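Glycosyl hydrolase, family 38 (Enterococcus faecalis, PDB 5KBP) probably hydrolyses alpha-mannosidic linkages in carbohydrates and binds a metal ion, as a member of glycoside hydrolase family 38. Local coordinates at residues A[313-322]-A[340-351]. Residues are numbered along the deposited sequence; the frame is centred on the assembly and turned at random.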
ATOM      1  N   VAL A 313       4.250  -5.786  14.416  1.00 36.54           N
ATOM      2  CA  VAL A 313       4.362  -6.857  13.428  1.00 44.33           C
ATOM      3  C   VAL A 313       5.484  -7.819  13.801  1.00 46.77           C
ATOM      4  O   VAL A 313       5.371  -9.035  13.596  1.00 49.46           O
ATOM      5  CB  VAL A 313       4.565  -6.260  12.023  1.00 41.75           C
ATOM      6  CG1 VAL A 313       4.752  -7.363  10.989  1.00 39.65           C
ATOM      7  CG2 VAL A 313       3.386  -5.375  11.648  1.00 39.10           C
ATOM      8  N   GLN A 314       6.579  -7.298  14.358  1.00 46.80           N
ATOM      9  CA  GLN A 314       7.699  -8.155  14.735  1.00 43.07           C
ATOM     10  C   GLN A 314       7.312  -9.106  15.861  1.00 48.37           C
ATOM     11  O   GLN A 314       7.614 -10.304  15.806  1.00 46.17           O
ATOM     12  CB  GLN A 314       8.902  -7.300  15.132  1.00 43.59           C
ATOM     13  CG  GLN A 314       9.628  -6.671  13.953  1.00 40.41           C
ATOM     14  CD  GLN A 314      10.652  -5.642  14.384  1.00 42.21           C
ATOM     15  OE1 GLN A 314      11.672  -5.448  13.723  1.00 40.32           O
ATOM     16  NE2 GLN A 314      10.382  -4.970  15.498  1.00 42.17           N
ATOM     17  N   ARG A 315       6.638  -8.592  16.894  1.00 51.12           N
ATOM     18  CA  ARG A 315       6.149  -9.462  17.960  1.00 48.31           C
ATOM     19  C   ARG A 315       5.137 -10.468  17.430  1.00 35.84           C
ATOM     20  O   ARG A 315       5.096 -11.616  17.887  1.00 39.26           O
ATOM     21  CB  ARG A 315       5.531  -8.626  19.079  1.00 52.47           C
ATOM     22  CG  ARG A 315       6.494  -7.646  19.725  1.00 74.02           C
ATOM     23  CD  ARG A 315       7.606  -8.368  20.459  1.00 82.53           C
ATOM     24  NE  ARG A 315       8.863  -7.629  20.406  1.00 89.55           N
ATOM     25  CZ  ARG A 315       9.795  -7.806  19.475  1.00 85.81           C
ATOM     26  NH1 ARG A 315      10.909  -7.087  19.501  1.00 88.42           N
ATOM     27  NH2 ARG A 315       9.613  -8.704  18.515  1.00 81.13           N
ATOM     28  N   GLN A 316       4.318 -10.056  16.458  1.00 35.59           N
ATOM     29  CA  GLN A 316       3.319 -10.954  15.889  1.00 36.24           C
ATOM     30  C   GLN A 316       3.964 -12.145  15.192  1.00 38.93           C
ATOM     31  O   GLN A 316       3.412 -13.251  15.215  1.00 43.85           O
ATOM     32  CB  GLN A 316       2.425 -10.185  14.914  1.00 40.13           C
ATOM     33  CG  GLN A 316       1.359 -11.026  14.235  1.00 44.75           C
ATOM     34  CD  GLN A 316       0.298 -11.507  15.202  1.00 46.10           C
ATOM     35  OE1 GLN A 316      -0.122 -10.773  16.094  1.00 47.26           O
ATOM     36  NE2 GLN A 316      -0.135 -12.751  15.034  1.00 47.10           N
ATOM     37  N   LEU A 317       5.128 -11.946  14.577  1.00 43.84           N
ATOM     38  CA  LEU A 317       5.814 -13.020  13.871  1.00 46.32           C
ATOM     39  C   LEU A 317       6.758 -13.800  14.782  1.00 47.34           C
ATOM     40  O   LEU A 317       6.696 -15.032  14.836  1.00 43.75           O
ATOM     41  CB  LEU A 317       6.585 -12.453  12.674  1.00 43.55           C
ATOM     42  CG  LEU A 317       5.761 -11.877  11.521  1.00 36.82           C
ATOM     43  CD1 LEU A 317       6.664 -11.265  10.458  1.00 45.07           C
ATOM     44  CD2 LEU A 317       4.874 -12.953  10.917  1.00 34.36           C
ATOM     45  N   GLU A 318       7.631 -13.097  15.506  1.00 46.02           N
ATOM     46  CA  GLU A 318       8.663 -13.775  16.287  1.00 44.75           C
ATOM     47  C   GLU A 318       8.082 -14.467  17.513  1.00 44.82           C
ATOM     48  O   GLU A 318       8.492 -15.582  17.855  1.00 48.60           O
ATOM     49  CB  GLU A 318       9.740 -12.775  16.713  1.00 39.33           C
ATOM     50  CG  GLU A 318      10.318 -11.946  15.583  1.00 48.62           C
ATOM     51  CD  GLU A 318      11.030 -10.706  16.085  1.00 50.52           C
ATOM     52  OE1 GLU A 318      11.176 -10.564  17.318  1.00 50.79           O
ATOM     53  OE2 GLU A 318      11.436  -9.870  15.251  1.00 51.30           O
ATOM     54  N   ASN A 319       7.129 -13.825  18.187  1.00 44.08           N
ATOM     55  CA  ASN A 319       6.697 -14.252  19.509  1.00 50.66           C
ATOM     56  C   ASN A 319       5.264 -14.766  19.550  1.00 48.20           C
ATOM     57  O   ASN A 319       4.799 -15.168  20.622  1.00 43.70           O
ATOM     58  CB  ASN A 319       6.861 -13.095  20.500  1.00 50.81           C
ATOM     59  CG  ASN A 319       8.243 -12.471  20.437  1.00 54.89           C
ATOM     60  OD1 ASN A 319       8.406 -11.343  19.975  1.00 59.98           O
ATOM     61  ND2 ASN A 319       9.246 -13.207  20.898  1.00 52.13           N
ATOM     62  N   ILE A 320       4.553 -14.771  18.423  1.00 48.18           N
ATOM     63  CA  ILE A 320       3.186 -15.280  18.391  1.00 41.69           C
ATOM     64  C   ILE A 320       3.067 -16.370  17.333  1.00 47.03           C
ATOM     65  O   ILE A 320       2.895 -17.551  17.658  1.00 46.77           O
ATOM     66  CB  ILE A 320       2.168 -14.156  18.124  1.00 40.60           C
ATOM     67  CG1 ILE A 320       2.369 -12.993  19.098  1.00 44.68           C
ATOM     68  CG2 ILE A 320       0.751 -14.695  18.236  1.00 40.27           C
ATOM     69  CD1 ILE A 320       2.109 -13.351  20.540  1.00 51.08           C
ATOM     70  N   ALA A 321       3.164 -15.976  16.060  1.00 43.26           N
ATOM     71  CA  ALA A 321       2.871 -16.894  14.962  1.00 39.78           C
ATOM     72  C   ALA A 321       3.856 -18.057  14.921  1.00 38.42           C
ATOM     73  O   ALA A 321       3.453 -19.224  14.869  1.00 49.04           O
ATOM     74  CB  ALA A 321       2.874 -16.137  13.634  1.00 38.01           C
ATOM     75  N   GLU A 322       5.155 -17.756  14.937  1.00 38.21           N
ATOM     76  CA  GLU A 322       6.156 -18.817  14.839  1.00 40.98           C
ATOM     77  C   GLU A 322       6.125 -19.781  16.020  1.00 41.08           C
ATOM     78  O   GLU A 322       6.157 -21.002  15.785  1.00 46.38           O
ATOM     79  CB  GLU A 322       7.547 -18.200  14.652  1.00 37.60           C
ATOM     80  CG  GLU A 322       7.786 -17.616  13.269  1.00 41.91           C
ATOM     81  CD  GLU A 322       9.209 -17.133  13.077  1.00 56.64           C
ATOM     82  OE1 GLU A 322       9.962 -17.091  14.071  1.00 60.62           O
ATOM     83  OE2 GLU A 322       9.574 -16.799  11.930  1.00 54.67           O
ATOM     84  N   PHE A 340       5.624 -17.903   6.018  1.00 35.88           N
ATOM     85  CA  PHE A 340       6.492 -17.123   6.896  1.00 42.29           C
ATOM     86  C   PHE A 340       7.564 -16.391   6.102  1.00 41.15           C
ATOM     87  O   PHE A 340       7.919 -15.253   6.432  1.00 43.06           O
ATOM     88  CB  PHE A 340       7.129 -18.023   7.956  1.00 40.55           C
ATOM     89  CG  PHE A 340       6.269 -18.232   9.170  1.00 42.72           C
ATOM     90  CD1 PHE A 340       5.879 -17.154   9.945  1.00 33.80           C
ATOM     91  CD2 PHE A 340       5.865 -19.502   9.546  1.00 38.63           C
ATOM     92  CE1 PHE A 340       5.089 -17.335  11.065  1.00 44.63           C
ATOM     93  CE2 PHE A 340       5.077 -19.692  10.666  1.00 39.36           C
ATOM     94  CZ  PHE A 340       4.689 -18.606  11.427  1.00 41.82           C
ATOM     95  N   ASP A 341       8.090 -17.028   5.054  1.00 39.56           N
ATOM     96  CA  ASP A 341       9.059 -16.359   4.195  1.00 37.91           C
ATOM     97  C   ASP A 341       8.423 -15.182   3.470  1.00 42.11           C
ATOM     98  O   ASP A 341       9.068 -14.148   3.263  1.00 38.45           O
ATOM     99  CB  ASP A 341       9.650 -17.360   3.200  1.00 36.59           C
ATOM    100  CG  ASP A 341      10.673 -16.731   2.273  1.00 51.17           C
ATOM    101  OD1 ASP A 341      11.811 -16.477   2.722  1.00 58.85           O
ATOM    102  OD2 ASP A 341      10.339 -16.497   1.092  1.00 58.13           O
ATOM    103  N   TYR A 342       7.151 -15.317   3.089  1.00 32.49           N
ATOM    104  CA  TYR A 342       6.442 -14.221   2.438  1.00 37.09           C
ATOM    105  C   TYR A 342       6.146 -13.094   3.421  1.00 41.35           C
ATOM    106  O   TYR A 342       6.212 -11.914   3.059  1.00 42.36           O
ATOM    107  CB  TYR A 342       5.153 -14.746   1.804  1.00 32.61           C
ATOM    108  CG  TYR A 342       4.257 -13.687   1.205  1.00 39.55           C
ATOM    109  CD1 TYR A 342       4.492 -13.191  -0.071  1.00 48.16           C
ATOM    110  CD2 TYR A 342       3.163 -13.201   1.907  1.00 38.03           C
ATOM    111  CE1 TYR A 342       3.669 -12.227  -0.624  1.00 47.36           C
ATOM    112  CE2 TYR A 342       2.334 -12.238   1.362  1.00 41.62           C
ATOM    113  CZ  TYR A 342       2.591 -11.755   0.096  1.00 45.94           C
ATOM    114  OH  TYR A 342       1.768 -10.796  -0.449  1.00 43.27           O
ATOM    115  N   ALA A 343       5.813 -13.439   4.668  1.00 45.85           N
ATOM    116  CA  ALA A 343       5.541 -12.411   5.667  1.00 48.39           C
ATOM    117  C   ALA A 343       6.814 -11.679   6.072  1.00 42.83           C
ATOM    118  O   ALA A 343       6.800 -10.458   6.271  1.00 43.71           O
ATOM    119  CB  ALA A 343       4.866 -13.031   6.891  1.00 31.69           C
ATOM    120  N   TRP A 344       7.925 -12.409   6.204  1.00 43.83           N
ATOM    121  CA  TRP A 344       9.168 -11.783   6.645  1.00 44.53           C
ATOM    122  C   TRP A 344       9.737 -10.856   5.578  1.00 38.89           C
ATOM    123  O   TRP A 344      10.191  -9.750   5.891  1.00 42.48           O
ATOM    124  CB  TRP A 344      10.188 -12.854   7.031  1.00 40.63           C
ATOM    125  CG  TRP A 344      10.067 -13.275   8.457  1.00 41.41           C
ATOM    126  CD1 TRP A 344       9.561 -14.450   8.928  1.00 42.55           C
ATOM    127  CD2 TRP A 344      10.443 -12.509   9.606  1.00 43.10           C
ATOM    128  NE1 TRP A 344       9.608 -14.468  10.302  1.00 36.05           N
ATOM    129  CE2 TRP A 344      10.145 -13.287  10.742  1.00 45.01           C
ATOM    130  CE3 TRP A 344      11.008 -11.244   9.785  1.00 41.64           C
ATOM    131  CZ2 TRP A 344      10.393 -12.839  12.037  1.00 46.37           C
ATOM    132  CZ3 TRP A 344      11.253 -10.802  11.069  1.00 48.03           C
ATOM    133  CH2 TRP A 344      10.946 -11.597  12.178  1.00 53.48           C
ATOM    134  N   LYS A 345       9.727 -11.292   4.316  1.00 36.56           N
ATOM    135  CA  LYS A 345      10.192 -10.426   3.237  1.00 38.26           C
ATOM    136  C   LYS A 345       9.343  -9.167   3.141  1.00 41.04           C
ATOM    137  O   LYS A 345       9.868  -8.070   2.919  1.00 50.60           O
ATOM    138  CB  LYS A 345      10.184 -11.183   1.910  1.00 30.37           C
ATOM    139  CG  LYS A 345      11.275 -12.233   1.791  1.00 34.60           C
ATOM    140  CD  LYS A 345      11.166 -13.000   0.483  1.00 39.02           C
ATOM    141  CE  LYS A 345      12.255 -14.055   0.376  1.00 42.31           C
ATOM    142  NZ  LYS A 345      12.004 -14.998  -0.750  1.00 45.63           N
ATOM    143  N   THR A 346       8.025  -9.305   3.312  1.00 32.74           N
ATOM    144  CA  THR A 346       7.153  -8.136   3.316  1.00 36.59           C
ATOM    145  C   THR A 346       7.522  -7.181   4.445  1.00 41.62           C
ATOM    146  O   THR A 346       7.528  -5.958   4.257  1.00 49.24           O
ATOM    147  CB  THR A 346       5.692  -8.573   3.439  1.00 40.16           C
ATOM    148  OG1 THR A 346       5.346  -9.415   2.331  1.00 43.79           O
ATOM    149  CG2 THR A 346       4.767  -7.362   3.460  1.00 30.25           C
ATOM    150  N   LEU A 347       7.846  -7.721   5.622  1.00 39.06           N
ATOM    151  CA  LEU A 347       8.231  -6.865   6.740  1.00 39.98           C
ATOM    152  C   LEU A 347       9.621  -6.277   6.534  1.00 45.86           C
ATOM    153  O   LEU A 347       9.856  -5.103   6.848  1.00 38.97           O
ATOM    154  CB  LEU A 347       8.172  -7.649   8.051  1.00 36.55           C
ATOM    155  CG  LEU A 347       8.595  -6.867   9.297  1.00 38.62           C
ATOM    156  CD1 LEU A 347       7.690  -5.663   9.510  1.00 30.45           C
ATOM    157  CD2 LEU A 347       8.607  -7.764  10.526  1.00 41.16           C
ATOM    158  N   LEU A 348      10.556  -7.075   6.010  1.00 37.26           N
ATOM    159  CA  LEU A 348      11.903  -6.580   5.748  1.00 39.37           C
ATOM    160  C   LEU A 348      11.925  -5.476   4.701  1.00 43.46           C
ATOM    161  O   LEU A 348      12.873  -4.682   4.679  1.00 38.71           O
ATOM    162  CB  LEU A 348      12.813  -7.731   5.312  1.00 33.51           C
ATOM    163  CG  LEU A 348      13.230  -8.706   6.415  1.00 40.01           C
ATOM    164  CD1 LEU A 348      13.993  -9.879   5.833  1.00 42.91           C
ATOM    165  CD2 LEU A 348      14.068  -7.997   7.464  1.00 37.70           C
ATOM    166  N   GLN A 349      10.911  -5.405   3.836  1.00 38.42           N
ATOM    167  CA  GLN A 349      10.846  -4.328   2.855  1.00 32.12           C
ATOM    168  C   GLN A 349      10.554  -2.977   3.499  1.00 40.56           C
ATOM    169  O   GLN A 349      10.731  -1.945   2.846  1.00 42.76           O
ATOM    170  CB  GLN A 349       9.795  -4.647   1.791  1.00 37.14           C
ATOM    171  CG  GLN A 349      10.204  -5.769   0.847  1.00 39.29           C
ATOM    172  CD  GLN A 349       9.057  -6.273  -0.007  1.00 43.48           C
ATOM    173  OE1 GLN A 349       8.079  -5.563  -0.239  1.00 54.67           O
ATOM    174  NE2 GLN A 349       9.170  -7.512  -0.473  1.00 40.61           N
ATOM    175  N   ASN A 350      10.107  -2.965   4.753  1.00 34.14           N
ATOM    176  CA  ASN A 350       9.994  -1.741   5.535  1.00 44.56           C
ATOM    177  C   ASN A 350      11.240  -1.463   6.364  1.00 47.73           C
ATOM    178  O   ASN A 350      11.278  -0.460   7.084  1.00 49.00           O
ATOM    179  CB  ASN A 350       8.775  -1.805   6.462  1.00 36.00           C
ATOM    180  CG  ASN A 350       7.477  -1.531   5.735  1.00 37.39           C
ATOM    181  OD1 ASN A 350       7.477  -1.034   4.612  1.00 36.24           O
ATOM    182  ND2 ASN A 350       6.359  -1.844   6.379  1.00 33.28           N
ATOM    183  N   HIS A 351      12.252  -2.321   6.277  1.00 36.80           N
ATOM    184  CA  HIS A 351      13.452  -2.201   7.095  1.00 40.02           C
ATOM    185  C   HIS A 351      14.676  -1.562   6.430  1.00 40.11           C
ATOM    186  O   HIS A 351      15.689  -1.400   7.119  1.00 42.74           O
ATOM    187  CB  HIS A 351      13.840  -3.582   7.623  1.00 36.96           C
ATOM    188  CG  HIS A 351      12.940  -4.082   8.710  1.00 43.65           C
ATOM    189  ND1 HIS A 351      13.040  -5.353   9.236  1.00 34.75           N
ATOM    190  CD2 HIS A 351      11.927  -3.477   9.374  1.00 44.33           C
ATOM    191  CE1 HIS A 351      12.124  -5.510  10.176  1.00 47.02           C
ATOM    192  NE2 HIS A 351      11.436  -4.386  10.280  1.00 44.93           N
TER
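Leu-317 enters as a knob into the hole formed by Phe-340, Ala-343, Trp-344 and Leu-347. Its CD1 lies over the six-membered ring of Trp-344, a CH-pi contact 4.1 Å from the ring centroid, while CD2 meets Ala-343 CB, a methyl small enough to admit the leucine branch. Further along, Val-313 and Leu-347 meet tip to tip, with Val-313 CG1 3.7 Å from Leu-347 CD1. A leucine at Leu-347 suits the place because its second methyl, CD2, also packs against Gln-314 CG. At the far end Ala-321 CB abuts the edge of the Phe-340 ring, and Glu-322 CG sits over one face toward the rim, a CH-pi contact 3.8 Å from the Phe-340 centroid. The two helices form a nearly antiparallel hairpin (158°) in the alpha-mannosidase middle domain; the segment axes approach to 11.3 Å, a spacing filled by the leucine and aromatic side chains. Glu-318 CG packs on the indole edge, 3.5 Å from Trp-344 CH2, its carboxylate nearly coplanar with the ring. Polar contacts line the flank facing helix 100-117. Trp-344 NE1 donates a hydrogen bond to Glu-322 OE2 (2.8 Å, N-H...O 153°), meeting it from above the carboxylate plane; Arg-105 forms a salt bridge to the same oxygen, probably compensating this buried charge. Glu-318 OE2 is hydrogen-bonded to Ser-99.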